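Local coordinates for T9SS C-terminal target domain-containing protein (Bacteroides cellulosilyticus, PDB 5JVK) that probably hydrolyses O-glycosidic bonds in carbohydrate substrates, as a family 39 glycoside hydrolase of a gut bacterium, at residues 135-140 against 153-158; 168-173 against 217-222; 294-299 against 357-362; 349-354 against 489-494. All blocks are in the same frame, centred on the assembly; numbering follows the deposited sequence.

How the contacts relate
Contacts 1 and 2 belong to one side of the (beta/alpha)8 barrel and share its sheet: strands 132-138 and 168-174 are neighbours, and the contact centres lie about 10 Å apart. Contacts 3 and 4 both use helix 350-366, on the side of the barrel facing the antiparallel sheet that follows it. The first three are buried, whereas contact 4 is only partly so. Chemistry follows place. Contact 1 packs helix on strand through apolar and aromatic groups, and contact 2 joins strands by backbone hydrogen bonds. Contact 3 sinks a salt bridge where two domains meet, and contact 4 closes that junction with aliphatic side chains. Arg359 links the last two by reaching Ile491.

Contact 1 of 4, residues 135-140 against 153-158; sequences TDLAWE and EHMYQF
This is strand-to-helix packing inside one beta-alpha unit of the (beta/alpha)8 barrel, where helix 153-164 lies against the outer side of strand 132-138, the strand that precedes it in the chain. The local axes come within 9.8 Å and run nearly antiparallel at 152°, as expected when the chain leaves the end of a strand and returns along the outside of the barrel. Thr135 and Phe158 meet tip to tip. The methyl CG2 of Thr135 sits 3.7 Å from the centroid of the Phe158 ring, only 6° off the ring normal, a well-centred CH-pi contact. Threonine suits the place: with OG1 anti to the backbone N, the hydroxyl bonds to Val110 O while also passing close to the far end of the ring, Thr135 OG1 lying 3.4 Å from Phe158 CZ, and CG2 covers the centre. Phe158 also meets Tyr118 edge-to-face, so helix 118-127 helps to enclose it. One turn earlier in the helix, His154 brings the edge of its imidazole toward the strand, with CE1 3.9 Å from Asp136 O and close to the ring plane. Leu137 and Met155 cross at about a right angle. Met155 is flexible enough to bend at both chi2 and chi3, which folds its thioether toward the strand, and its CG lies 3.3 Å from Leu137 CD2.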
# COMPACT_ATOMS: atom_id res chain seq x y z
N THR A 135 -3.84 -4.95 9.40
CA THR A 135 -5.26 -5.08 9.74
C THR A 135 -5.51 -4.95 11.23
O THR A 135 -4.59 -5.03 12.05
CB THR A 135 -5.85 -6.40 9.18
OG1 THR A 135 -7.28 -6.34 9.25
CG2 THR A 135 -5.34 -7.62 9.95
N ASP A 136 -6.78 -4.74 11.57
CA ASP A 136 -7.19 -4.42 12.94
C ASP A 136 -7.37 -5.66 13.79
O ASP A 136 -7.65 -6.75 13.29
CB ASP A 136 -8.50 -3.64 12.93
CG ASP A 136 -8.38 -2.32 12.21
OD1 ASP A 136 -7.90 -1.34 12.83
OD2 ASP A 136 -8.77 -2.26 11.03
N LEU A 137 -7.20 -5.47 15.09
CA LEU A 137 -7.60 -6.45 16.09
C LEU A 137 -8.20 -5.69 17.26
O LEU A 137 -7.52 -4.87 17.88
CB LEU A 137 -6.39 -7.29 16.52
CG LEU A 137 -6.63 -8.50 17.43
CD1 LEU A 137 -6.90 -8.08 18.87
CD2 LEU A 137 -7.76 -9.38 16.91
N ALA A 138 -9.47 -5.96 17.55
CA ALA A 138 -10.18 -5.27 18.62
C ALA A 138 -9.88 -5.94 19.96
O ALA A 138 -10.01 -7.16 20.10
CB ALA A 138 -11.68 -5.28 18.34
N TRP A 139 -9.47 -5.13 20.94
CA TRP A 139 -9.32 -5.55 22.34
C TRP A 139 -10.62 -6.19 22.85
O TRP A 139 -10.60 -7.25 23.48
CB TRP A 139 -8.93 -4.33 23.19
CG TRP A 139 -8.74 -4.54 24.67
CD1 TRP A 139 -8.59 -5.73 25.34
CD2 TRP A 139 -8.64 -3.51 25.66
NE1 TRP A 139 -8.43 -5.50 26.68
CE2 TRP A 139 -8.45 -4.15 26.91
CE3 TRP A 139 -8.70 -2.11 25.62
CZ2 TRP A 139 -8.32 -3.43 28.10
CZ3 TRP A 139 -8.57 -1.40 26.80
CH2 TRP A 139 -8.39 -2.06 28.03
N GLU A 140 -11.74 -5.54 22.54
CA GLU A 140 -13.10 -6.07 22.78
C GLU A 140 -13.27 -7.54 22.35
O GLU A 140 -13.78 -8.36 23.12
CB GLU A 140 -14.12 -5.19 22.04
CG GLU A 140 -15.58 -5.48 22.34
CD GLU A 140 -16.50 -4.40 21.80
OE1 GLU A 140 -16.29 -3.21 22.12
OE2 GLU A 140 -17.45 -4.74 21.05
N GLU A 153 -11.63 -15.64 14.91
CA GLU A 153 -11.44 -16.47 13.71
C GLU A 153 -10.76 -15.71 12.56
O GLU A 153 -9.92 -16.27 11.86
CB GLU A 153 -12.78 -17.07 13.25
CG GLU A 153 -12.72 -17.98 12.01
CD GLU A 153 -11.72 -19.12 12.13
OE1 GLU A 153 -11.16 -19.53 11.08
OE2 GLU A 153 -11.49 -19.63 13.25
N HIS A 154 -11.13 -14.44 12.38
CA HIS A 154 -10.54 -13.62 11.32
C HIS A 154 -9.02 -13.45 11.44
O HIS A 154 -8.33 -13.33 10.43
CB HIS A 154 -11.26 -12.26 11.17
CG HIS A 154 -11.10 -11.33 12.33
ND1 HIS A 154 -10.10 -10.39 12.40
CD2 HIS A 154 -11.83 -11.19 13.46
CE1 HIS A 154 -10.21 -9.71 13.53
NE2 HIS A 154 -11.26 -10.17 14.19
N MET A 155 -8.49 -13.48 12.67
CA MET A 155 -7.03 -13.40 12.88
C MET A 155 -6.27 -14.60 12.32
O MET A 155 -5.24 -14.42 11.66
CB MET A 155 -6.69 -13.23 14.37
CG MET A 155 -6.81 -11.80 14.86
SD MET A 155 -5.64 -10.66 14.08
CE MET A 155 -4.08 -11.33 14.65
N TYR A 156 -6.75 -15.80 12.60
CA TYR A 156 -6.17 -17.03 12.04
C TYR A 156 -6.27 -17.04 10.51
O TYR A 156 -5.34 -17.47 9.83
CB TYR A 156 -6.84 -18.29 12.62
CG TYR A 156 -6.55 -18.55 14.09
CD1 TYR A 156 -5.24 -18.73 14.54
CD2 TYR A 156 -7.58 -18.63 15.03
CE1 TYR A 156 -4.97 -18.98 15.88
CE2 TYR A 156 -7.32 -18.88 16.37
CZ TYR A 156 -6.01 -19.05 16.79
OH TYR A 156 -5.73 -19.29 18.11
N GLN A 157 -7.41 -16.56 9.98
CA GLN A 157 -7.61 -16.43 8.53
C GLN A 157 -6.61 -15.47 7.88
O GLN A 157 -5.99 -15.81 6.87
CB GLN A 157 -9.05 -15.97 8.22
CG GLN A 157 -10.12 -17.03 8.45
CD GLN A 157 -11.52 -16.52 8.18
OE1 GLN A 157 -12.04 -15.68 8.92
NE2 GLN A 157 -12.16 -17.03 7.13
N PHE A 158 -6.46 -14.28 8.47
CA PHE A 158 -5.50 -13.27 8.00
C PHE A 158 -4.05 -13.78 8.00
O PHE A 158 -3.35 -13.65 6.99
CB PHE A 158 -5.57 -11.97 8.85
CG PHE A 158 -6.44 -10.90 8.26
CD1 PHE A 158 -7.63 -10.52 8.86
CD2 PHE A 158 -6.06 -10.25 7.08
CE1 PHE A 158 -8.43 -9.52 8.31
CE2 PHE A 158 -6.85 -9.26 6.53
CZ PHE A 158 -8.04 -8.89 7.14

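Contact 2 of 4, residues 168-173 against 217-222; sequences KPLIVF and EWELWN
Three backbone hydrogen bonds join these parallel strands. Ile171 N gives to Glu217 O at 3.1 Å, and Ile171 O takes Glu219 N at 2.8 Å. Phe173 N then meets Glu219 O nearly along the C=O axis, at 2.8 Å. Just past strand 217-220, Trp221 N adds a fourth bond, to Phe173 O at 2.6 Å. Leu170, Val172, Glu217 and Glu219 share one face, where Leu170 CD1 lies 3.7 Å from Glu217 CB and its CD2 3.8 Å from Glu219 OE1. An alanine at Leu170 would lose both methyl contacts and would probably loosen packing around both glutamates. Val172 lies alongside the extended Glu219, with Val172 CG2 3.5 Å from Glu219 OE1. That buried carboxylate is held by Arg134, Ser286 and Thr339, so apolar neighbours can surround it. At the strand starts, one water joins the backbone Lys168 O to Glu217 OE1, another Lys168 NZ to Glu217 OE2. On the other face, Ile171 CG2 approaches Trp218 CZ3 at 3.6 Å, apolar groups suited to helix cover. Asn222 fits the Asn-Glu pair that clan GH-A enzymes carry after the fourth barrel strand. Strand 132-138 flanks strand 168-174, while helix 194-211 covers Phe173 and Trp218.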
# COMPACT_ATOMS: atom_id res chain seq x y z
N LYS A 168 4.38 -10.70 5.56
CA LYS A 168 4.50 -10.46 7.00
C LYS A 168 3.34 -9.57 7.48
O LYS A 168 3.28 -8.40 7.12
CB LYS A 168 5.82 -9.76 7.33
CG LYS A 168 7.06 -10.61 7.10
CD LYS A 168 8.29 -9.90 7.64
CE LYS A 168 9.57 -10.57 7.16
NZ LYS A 168 10.77 -9.74 7.48
N PRO A 169 2.42 -10.12 8.30
CA PRO A 169 1.31 -9.28 8.77
C PRO A 169 1.70 -8.38 9.93
O PRO A 169 2.43 -8.80 10.83
CB PRO A 169 0.24 -10.30 9.19
CG PRO A 169 0.94 -11.61 9.32
CD PRO A 169 2.38 -11.46 8.93
N LEU A 170 1.23 -7.13 9.88
CA LEU A 170 1.34 -6.16 10.98
C LEU A 170 -0.06 -5.96 11.55
O LEU A 170 -1.01 -5.79 10.79
CB LEU A 170 1.90 -4.84 10.45
CG LEU A 170 2.17 -3.69 11.43
CD1 LEU A 170 3.36 -2.86 10.96
CD2 LEU A 170 0.96 -2.79 11.63
N ILE A 171 -0.19 -5.99 12.87
CA ILE A 171 -1.51 -5.96 13.53
C ILE A 171 -1.63 -4.73 14.42
O ILE A 171 -0.82 -4.53 15.32
CB ILE A 171 -1.76 -7.23 14.36
CG1 ILE A 171 -1.63 -8.50 13.50
CG2 ILE A 171 -3.14 -7.19 15.04
CD1 ILE A 171 -2.69 -8.67 12.42
N VAL A 172 -2.67 -3.92 14.17
CA VAL A 172 -2.97 -2.76 15.01
C VAL A 172 -4.02 -3.14 16.07
O VAL A 172 -5.16 -3.46 15.74
CB VAL A 172 -3.35 -1.48 14.19
CG1 VAL A 172 -4.64 -1.64 13.40
CG2 VAL A 172 -3.43 -0.26 15.10
N PHE A 173 -3.59 -3.12 17.33
CA PHE A 173 -4.39 -3.56 18.47
C PHE A 173 -4.97 -2.36 19.20
O PHE A 173 -4.23 -1.46 19.57
CB PHE A 173 -3.50 -4.36 19.44
CG PHE A 173 -4.23 -4.86 20.66
CD1 PHE A 173 -4.89 -6.08 20.62
CD2 PHE A 173 -4.24 -4.13 21.84
CE1 PHE A 173 -5.57 -6.56 21.73
CE2 PHE A 173 -4.92 -4.61 22.96
CZ PHE A 173 -5.58 -5.82 22.90
N GLU A 217 5.24 -7.62 14.13
CA GLU A 217 4.96 -6.18 14.19
C GLU A 217 3.58 -5.94 14.81
O GLU A 217 2.56 -6.34 14.23
CB GLU A 217 5.01 -5.55 12.80
CG GLU A 217 6.41 -5.45 12.19
CD GLU A 217 6.89 -6.75 11.57
OE1 GLU A 217 6.16 -7.34 10.75
OE2 GLU A 217 8.01 -7.19 11.91
N TRP A 218 3.56 -5.29 15.97
CA TRP A 218 2.33 -4.98 16.70
C TRP A 218 2.25 -3.49 16.96
O TRP A 218 3.17 -2.90 17.53
CB TRP A 218 2.31 -5.74 18.03
CG TRP A 218 2.20 -7.23 17.88
CD1 TRP A 218 3.22 -8.12 17.80
CD2 TRP A 218 0.99 -7.99 17.81
NE1 TRP A 218 2.73 -9.40 17.68
CE2 TRP A 218 1.36 -9.35 17.68
CE3 TRP A 218 -0.38 -7.67 17.84
CZ2 TRP A 218 0.42 -10.39 17.59
CZ3 TRP A 218 -1.32 -8.70 17.75
CH2 TRP A 218 -0.91 -10.04 17.62
N GLU A 219 1.13 -2.88 16.54
CA GLU A 219 0.93 -1.43 16.64
C GLU A 219 -0.11 -1.15 17.72
O GLU A 219 -1.23 -1.65 17.64
CB GLU A 219 0.47 -0.88 15.29
CG GLU A 219 0.40 0.64 15.20
CD GLU A 219 -0.04 1.14 13.82
OE1 GLU A 219 -0.63 0.35 13.05
OE2 GLU A 219 0.21 2.32 13.51
N LEU A 220 0.26 -0.37 18.72
CA LEU A 220 -0.63 -0.08 19.85
C LEU A 220 -1.56 1.08 19.51
O LEU A 220 -1.15 2.24 19.52
CB LEU A 220 0.20 0.18 21.13
CG LEU A 220 -0.49 0.23 22.50
CD1 LEU A 220 -1.41 1.44 22.64
CD2 LEU A 220 -1.27 -1.05 22.79
N TRP A 221 -2.81 0.74 19.21
CA TRP A 221 -3.92 1.69 19.01
C TRP A 221 -3.85 2.39 17.65
O TRP A 221 -2.78 2.76 17.19
CB TRP A 221 -4.01 2.72 20.15
CG TRP A 221 -5.41 2.96 20.62
CD1 TRP A 221 -6.30 3.87 20.14
CD2 TRP A 221 -6.08 2.26 21.67
NE1 TRP A 221 -7.49 3.79 20.82
CE2 TRP A 221 -7.38 2.81 21.77
CE3 TRP A 221 -5.72 1.22 22.54
CZ2 TRP A 221 -8.32 2.35 22.70
CZ3 TRP A 221 -6.65 0.76 23.47
CH2 TRP A 221 -7.94 1.33 23.54
N ASN A 222 -5.01 2.56 17.01
CA ASN A 222 -5.12 3.25 15.73
C ASN A 222 -5.61 4.69 15.94
O ASN A 222 -6.75 4.90 16.37
CB ASN A 222 -6.08 2.52 14.80
CG ASN A 222 -6.18 3.18 13.44
OD1 ASN A 222 -5.26 3.11 12.63
ND2 ASN A 222 -7.29 3.85 13.19
O HOH W 1 4.73 -6.14 8.44
O HOH W 2 9.48 -7.53 9.52

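Contact 3 of 4, residues 294-299 against 357-362; sequences NTPDFG and LARTYL
Arg359 leaves its helix with CG anti to the carbonyl carbon (chi1 -81°) and bends at chi3 (64°), which turns the guanidinium toward a loop; Asp297, with CG likewise anti to its carbonyl carbon, presents its carboxylate there. The resulting salt bridge ties the loop after barrel strand 284-287 to helix 350-366 of the (beta/alpha)8 fold. The grip is side-on and converges on one oxygen: Asp297 OD2 accepts from Arg359 NH2 at 2.9 Å and from Arg359 NE at 3.1 Å. OD2 lies at the guanidinium edge, nearly in its plane, but the carboxylate stands 84° from that plane. NE uses the syn lone pair, while NH2 comes from above the carboxylate. Asp297 OD1 is held by Lys430 and Trp446 of the sheet that follows the barrel, and Arg359 NH1 bonds to Ile491 O, so both buried groups are shared between the barrel and that sheet with its connecting loop. The paired positive charges would probably keep the aspartate ionised. Compact, rigid Pro296 fits against the helix surface, its CG 3.8 Å from Arg359 CB and its CB 4.0 Å from Thr360 OG1, whose hydroxyl bonds to Tyr356 O. Thr295 puts its methyl CG2 3.4 Å from Arg359 NH2. Its hydroxyl forms an ST motif that braces the loop: Thr295 OG1 accepts from Phe298 N at 3.1 Å.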
# COMPACT_ATOMS: atom_id res chain seq x y z
N ASN A 294 -3.02 16.35 -2.57
CA ASN A 294 -1.82 16.93 -3.18
C ASN A 294 -0.81 15.86 -3.57
O ASN A 294 -0.93 14.71 -3.15
CB ASN A 294 -1.16 17.92 -2.22
CG ASN A 294 -2.11 18.98 -1.73
OD1 ASN A 294 -2.45 19.03 -0.55
ND2 ASN A 294 -2.57 19.83 -2.64
N THR A 295 0.20 16.25 -4.34
CA THR A 295 1.28 15.34 -4.74
C THR A 295 2.10 14.90 -3.53
O THR A 295 2.16 15.62 -2.53
CB THR A 295 2.26 15.98 -5.75
OG1 THR A 295 2.93 17.10 -5.14
CG2 THR A 295 1.54 16.44 -7.02
N PRO A 296 2.75 13.73 -3.61
CA PRO A 296 3.74 13.37 -2.60
C PRO A 296 5.04 14.17 -2.73
O PRO A 296 5.79 14.26 -1.76
CB PRO A 296 3.99 11.89 -2.86
CG PRO A 296 3.74 11.73 -4.32
CD PRO A 296 2.61 12.67 -4.63
N ASP A 297 5.31 14.73 -3.91
CA ASP A 297 6.50 15.54 -4.16
C ASP A 297 6.49 16.82 -3.32
O ASP A 297 7.45 17.09 -2.59
CB ASP A 297 6.60 15.94 -5.64
CG ASP A 297 6.65 14.74 -6.58
OD1 ASP A 297 7.65 14.59 -7.32
OD2 ASP A 297 5.68 13.95 -6.57
N PHE A 298 5.41 17.59 -3.43
CA PHE A 298 5.29 18.91 -2.79
C PHE A 298 4.32 18.97 -1.61
O PHE A 298 4.50 19.82 -0.73
CB PHE A 298 4.87 19.95 -3.83
CG PHE A 298 5.77 20.02 -5.04
CD1 PHE A 298 7.16 19.98 -4.91
CD2 PHE A 298 5.22 20.16 -6.31
CE1 PHE A 298 7.97 20.06 -6.04
CE2 PHE A 298 6.03 20.24 -7.43
CZ PHE A 298 7.40 20.18 -7.30
N GLY A 299 3.30 18.12 -1.58
CA GLY A 299 2.39 18.02 -0.43
C GLY A 299 1.67 19.31 -0.06
O GLY A 299 1.15 20.00 -0.94
N LEU A 357 0.68 6.79 -6.08
CA LEU A 357 1.10 5.53 -5.46
C LEU A 357 2.53 5.17 -5.86
O LEU A 357 3.37 4.91 -5.00
CB LEU A 357 0.15 4.39 -5.83
CG LEU A 357 0.35 3.04 -5.11
CD1 LEU A 357 -0.99 2.33 -4.94
CD2 LEU A 357 1.34 2.12 -5.83
N ALA A 358 2.79 5.16 -7.16
CA ALA A 358 4.13 4.86 -7.68
C ALA A 358 5.16 5.86 -7.16
O ALA A 358 6.25 5.47 -6.73
CB ALA A 358 4.13 4.87 -9.20
N ARG A 359 4.80 7.14 -7.20
CA ARG A 359 5.67 8.21 -6.73
C ARG A 359 5.97 8.14 -5.23
O ARG A 359 7.09 8.45 -4.82
CB ARG A 359 5.10 9.58 -7.14
CG ARG A 359 5.44 9.91 -8.58
CD ARG A 359 4.47 10.84 -9.28
NE ARG A 359 4.40 12.18 -8.70
CZ ARG A 359 3.77 13.22 -9.26
NH1 ARG A 359 3.14 13.10 -10.43
NH2 ARG A 359 3.77 14.39 -8.64
N THR A 360 4.98 7.73 -4.44
CA THR A 360 5.19 7.51 -3.00
C THR A 360 6.29 6.49 -2.73
O THR A 360 7.21 6.76 -1.95
CB THR A 360 3.89 7.05 -2.29
OG1 THR A 360 2.93 8.11 -2.34
CG2 THR A 360 4.13 6.68 -0.83
N TYR A 361 6.20 5.33 -3.37
CA TYR A 361 7.17 4.25 -3.13
C TYR A 361 8.54 4.54 -3.75
O TYR A 361 9.56 4.15 -3.19
CB TYR A 361 6.61 2.90 -3.58
CG TYR A 361 5.47 2.43 -2.70
CD1 TYR A 361 5.71 2.08 -1.38
CD2 TYR A 361 4.17 2.33 -3.18
CE1 TYR A 361 4.68 1.65 -0.55
CE2 TYR A 361 3.13 1.90 -2.37
CZ TYR A 361 3.39 1.56 -1.05
OH TYR A 361 2.38 1.13 -0.22
N LEU A 362 8.55 5.23 -4.89
CA LEU A 362 9.80 5.68 -5.50
C LEU A 362 10.50 6.74 -4.66
O LEU A 362 11.71 6.65 -4.43
CB LEU A 362 9.56 6.19 -6.93
CG LEU A 362 9.17 5.11 -7.94
CD1 LEU A 362 8.52 5.71 -9.17
CD2 LEU A 362 10.37 4.26 -8.32

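Contact 4 of 4, residues 349-354 against 489-494; sequences LDIEQA and LSILPQ
The first turn of helix 350-366, one of the helices surrounding the (beta/alpha)8 barrel, packs here against the loop between strands 484-489 and 494-498. Ile351 and Leu492 carry most of it, crossing at about a right angle. With CG1 anti to the backbone N (chi1 -158°), Ile351 sends its longer branch toward the loop, where CG1 lies 3.5 Å from Leu492 CD1 and Ile351 CD1 is 3.7 Å from Leu492 CD2. The fork of Leu492 thus spans the end of the isoleucine, and its CD2 also reaches Ala354 CB at 4.3 Å; the small alanine leaves room for the leucine. An alanine in place of Leu492 would remove both methyls and would probably leave Ile351 poorly packed on the loop side. Ile491 extends its CD1 obliquely to the aliphatic part of Glu352, 3.9 Å from CG. Glutamate serves two ends here, since its extended chain carries Glu352 OE1 to within 3.1 Å of Leu349 N, the backbone N of the N-cap residue three places earlier, which it accepts from above the carboxylate plane. Farther out, Ile351 also touches Tyr45 and Leu492 touches Trp471. Helix 403-415 receives Ala354 through Pro403 and Ala407, while beyond the loop strand 439-447 pairs with the backbone of Gln494, so the contact lies between barrel helices and the sheet that follows the barrel.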
# COMPACT_ATOMS: atom_id res chain seq x y z
N LEU A 349 -8.39 12.07 -9.47
CA LEU A 349 -8.68 11.18 -10.59
C LEU A 349 -8.09 9.81 -10.29
O LEU A 349 -7.14 9.70 -9.51
CB LEU A 349 -8.06 11.73 -11.88
CG LEU A 349 -8.49 13.12 -12.38
CD1 LEU A 349 -7.55 13.60 -13.47
CD2 LEU A 349 -9.92 13.08 -12.88
N ASP A 350 -8.63 8.76 -10.92
CA ASP A 350 -8.06 7.41 -10.78
C ASP A 350 -6.59 7.38 -11.20
O ASP A 350 -5.77 6.72 -10.56
CB ASP A 350 -8.84 6.39 -11.64
CG ASP A 350 -10.13 5.91 -10.99
OD1 ASP A 350 -10.32 6.08 -9.77
OD2 ASP A 350 -10.95 5.32 -11.73
N ILE A 351 -6.26 8.09 -12.27
CA ILE A 351 -4.90 8.11 -12.81
C ILE A 351 -3.93 8.89 -11.90
O ILE A 351 -2.75 8.55 -11.84
CB ILE A 351 -4.87 8.64 -14.27
CG1 ILE A 351 -3.61 8.17 -14.99
CG2 ILE A 351 -5.00 10.16 -14.34
CD1 ILE A 351 -3.56 6.67 -15.26
N GLU A 352 -4.44 9.90 -11.19
CA GLU A 352 -3.66 10.61 -10.18
C GLU A 352 -3.33 9.70 -8.99
O GLU A 352 -2.18 9.66 -8.54
CB GLU A 352 -4.37 11.88 -9.71
CG GLU A 352 -4.37 13.00 -10.75
CD GLU A 352 -5.23 14.20 -10.39
OE1 GLU A 352 -6.10 14.10 -9.50
OE2 GLU A 352 -5.03 15.27 -11.01
N GLN A 353 -4.33 8.96 -8.51
CA GLN A 353 -4.15 7.97 -7.44
C GLN A 353 -3.05 6.95 -7.80
O GLN A 353 -2.22 6.61 -6.96
CB GLN A 353 -5.46 7.23 -7.14
CG GLN A 353 -5.44 6.41 -5.85
CD GLN A 353 -6.48 5.29 -5.79
OE1 GLN A 353 -6.83 4.68 -6.80
NE2 GLN A 353 -6.96 4.99 -4.58
N ALA A 354 -3.07 6.48 -9.04
CA ALA A 354 -2.06 5.56 -9.54
C ALA A 354 -0.68 6.21 -9.59
O ALA A 354 0.29 5.67 -9.07
CB ALA A 354 -2.45 5.05 -10.92
N LEU A 489 7.44 13.22 -20.48
CA LEU A 489 7.08 12.99 -19.09
C LEU A 489 5.60 13.26 -18.83
O LEU A 489 5.02 14.20 -19.39
CB LEU A 489 7.92 13.87 -18.16
CG LEU A 489 9.44 13.75 -18.25
CD1 LEU A 489 10.09 14.61 -17.17
CD2 LEU A 489 9.91 12.31 -18.12
N SER A 490 5.01 12.42 -17.99
CA SER A 490 3.69 12.66 -17.42
C SER A 490 3.77 12.56 -15.90
O SER A 490 4.83 12.28 -15.34
CB SER A 490 2.68 11.63 -17.97
OG SER A 490 2.90 10.34 -17.43
N ILE A 491 2.64 12.79 -15.25
CA ILE A 491 2.51 12.54 -13.81
C ILE A 491 2.81 11.08 -13.44
O ILE A 491 3.33 10.81 -12.35
CB ILE A 491 1.13 12.98 -13.24
CG1 ILE A 491 -0.04 12.19 -13.86
CG2 ILE A 491 0.93 14.48 -13.45
CD1 ILE A 491 -1.38 12.49 -13.21
N LEU A 492 2.50 10.16 -14.35
CA LEU A 492 2.77 8.73 -14.17
C LEU A 492 4.24 8.44 -14.45
O LEU A 492 4.71 8.74 -15.55
CB LEU A 492 1.90 7.92 -15.12
CG LEU A 492 0.38 8.07 -14.95
CD1 LEU A 492 -0.34 7.82 -16.27
CD2 LEU A 492 -0.12 7.13 -13.86
N PRO A 493 4.98 7.87 -13.48
CA PRO A 493 6.39 7.59 -13.75
C PRO A 493 6.62 6.58 -14.87
O PRO A 493 5.85 5.63 -15.02
CB PRO A 493 6.91 7.03 -12.42
CG PRO A 493 5.99 7.59 -11.40
CD PRO A 493 4.65 7.63 -12.06
N GLN A 494 7.68 6.81 -15.64
CA GLN A 494 8.19 5.84 -16.60
C GLN A 494 9.59 5.45 -16.17
O GLN A 494 10.20 6.13 -15.34
CB GLN A 494 8.18 6.40 -18.03
CG GLN A 494 9.19 7.50 -18.31
CD GLN A 494 8.87 8.27 -19.58
OE1 GLN A 494 9.56 8.13 -20.58
NE2 GLN A 494 7.81 9.07 -19.53